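Local coordinates for intracellular protein transport protein USO1 (Saccharomyces cerevisiae S288c, PDB 6LSU), which tethers transport vesicles and is required for protein transport from the endoplasmic reticulum to the Golgi complex, at residues Q129-Q132 with F133-W136. Numbering follows the deposited sequence.
Sequences QVDQ and FSLW
The carboxylate of Asp131 stands at the edge of the Phe133 ring, with OD2 close to the ring plane and 3.8 Å from CD2. Carboxylate and ring are turned nearly perpendicular, their planes 80° apart. Gln132 runs beside the same ring and points the same way, its extended chain bringing NE2 to 4.1 Å from CE2 of Phe133. With CG beside its own backbone N (chi1 -62°), Phe133 carries its ring back alongside these two residues; the side chain of Phe133 also packs on Arg56, Glu57 and Ile60 of helix 56-73. Arg56 forms a salt bridge with OD2 of Asp131, so the acid ties the N-terminal end of helix 132-143 to helix 56-73.

The hydroxyl of Ser134 reaches back to the chain entering the helix, and Asp131 N donates to Ser134 OG over 2.8 Å in a nearly straight bond (164°). Ser134 OG also hydrogen-bonds to Phe92 O, so this buried oxygen links two backbone segments. Without the hydroxyl, as with an alanine here, the amide of Asp131 and the carbonyl of Phe92 would probably both lose the partner they share. Val130 CG2 makes a loose apolar contact with Leu135 CD2 at 4.3 Å, and both side chains touch Thr176.

The first helical turn is closed by Leu135 N to Asp131 O, 3.2 Å, and by Trp136 N to Gln132 O, 2.8 Å. Asp131 is the N-cap residue, yet its carboxylate makes no capping bond; only the reciprocal half of a capping box is formed, with the Asp131 amide donating to the serine at N3. This half-box marks the start of helix 132-143, in the second armadillo repeat of the globular head.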
loop_
_atom_site.group_PDB
_atom_site.type_symbol
_atom_site.label_atom_id
_atom_site.label_comp_id
_atom_site.label_asym_id
_atom_site.label_seq_id
_atom_site.Cartn_x
_atom_site.Cartn_y
_atom_site.Cartn_z
ATOM N N GLN A 129 27.744 -11.014 4.446
ATOM C CA GLN A 129 28.916 -10.300 3.851
ATOM C C GLN A 129 29.694 -9.542 4.929
ATOM O O GLN A 129 30.901 -9.611 4.899
ATOM C CB GLN A 129 28.499 -9.260 2.813
ATOM C CG GLN A 129 27.818 -9.846 1.604
ATOM C CD GLN A 129 28.876 -10.289 0.639
ATOM O OE1 GLN A 129 29.022 -9.732 -0.446
ATOM N NE2 GLN A 129 29.650 -11.274 1.052
ATOM N N VAL A 130 29.022 -8.790 5.801
ATOM C CA VAL A 130 29.702 -8.097 6.929
ATOM C C VAL A 130 30.195 -9.182 7.900
ATOM O O VAL A 130 29.389 -10.057 8.278
ATOM C CB VAL A 130 28.830 -7.028 7.620
ATOM C CG1 VAL A 130 27.745 -6.486 6.705
ATOM C CG2 VAL A 130 28.223 -7.508 8.919
ATOM N N ASP A 131 31.487 -9.097 8.240
ATOM C CA ASP A 131 32.309 -9.922 9.168
ATOM C C ASP A 131 32.427 -9.302 10.555
ATOM O O ASP A 131 32.007 -8.127 10.763
ATOM C CB ASP A 131 33.773 -9.813 8.760
ATOM C CG ASP A 131 34.213 -10.825 7.753
ATOM O OD1 ASP A 131 33.597 -11.873 7.652
ATOM O OD2 ASP A 131 35.183 -10.557 7.109
ATOM N N GLN A 132 33.137 -10.012 11.426
ATOM C CA GLN A 132 33.658 -9.481 12.706
ATOM C C GLN A 132 34.719 -8.434 12.371
ATOM O O GLN A 132 34.863 -7.459 13.140
ATOM C CB GLN A 132 34.242 -10.604 13.558
ATOM C CG GLN A 132 34.071 -11.986 12.949
ATOM C CD GLN A 132 34.698 -13.023 13.843
ATOM O OE1 GLN A 132 34.411 -13.068 15.033
ATOM N NE2 GLN A 132 35.547 -13.864 13.278
ATOM N N PHE A 133 35.450 -8.668 11.277
ATOM C CA PHE A 133 36.461 -7.747 10.686
ATOM C C PHE A 133 35.843 -6.435 10.181
ATOM O O PHE A 133 36.411 -5.364 10.498
ATOM C CB PHE A 133 37.264 -8.496 9.633
ATOM C CG PHE A 133 38.012 -9.651 10.242
ATOM C CD1 PHE A 133 39.119 -9.436 11.057
ATOM C CD2 PHE A 133 37.549 -10.950 10.081
ATOM C CE1 PHE A 133 39.763 -10.505 11.658
ATOM C CE2 PHE A 133 38.207 -12.015 10.685
ATOM C CZ PHE A 133 39.326 -11.792 11.447
ATOM N N SER A 134 34.728 -6.514 9.451
ATOM C CA SER A 134 33.908 -5.332 9.086
ATOM C C SER A 134 33.663 -4.552 10.384
ATOM O O SER A 134 34.077 -3.376 10.467
ATOM C CB SER A 134 32.613 -5.731 8.369
ATOM O OG SER A 134 32.838 -6.802 7.452
ATOM N N LEU A 135 33.079 -5.218 11.386
ATOM C CA LEU A 135 32.561 -4.568 12.632
ATOM C C LEU A 135 33.726 -4.000 13.444
ATOM O O LEU A 135 33.586 -2.869 14.000
ATOM C CB LEU A 135 31.759 -5.596 13.426
ATOM C CG LEU A 135 30.526 -6.136 12.702
ATOM C CD1 LEU A 135 29.681 -6.992 13.629
ATOM C CD2 LEU A 135 29.686 -5.017 12.105
ATOM N N TRP A 136 34.865 -4.697 13.419
ATOM C CA TRP A 136 36.149 -4.176 13.925
ATOM C C TRP A 136 36.426 -2.802 13.296
ATOM O O TRP A 136 36.622 -1.845 14.063
ATOM C CB TRP A 136 37.259 -5.200 13.623
ATOM C CG TRP A 136 38.573 -4.900 14.265
ATOM C CD1 TRP A 136 39.030 -3.684 14.672
ATOM C CD2 TRP A 136 39.621 -5.833 14.526
ATOM N NE1 TRP A 136 40.281 -3.798 15.202
ATOM C CE2 TRP A 136 40.673 -5.100 15.124
ATOM C CE3 TRP A 136 39.766 -7.216 14.351
ATOM C CZ2 TRP A 136 41.847 -5.697 15.547
ATOM C CZ3 TRP A 136 40.942 -7.803 14.754
ATOM C CH2 TRP A 136 41.961 -7.045 15.340
#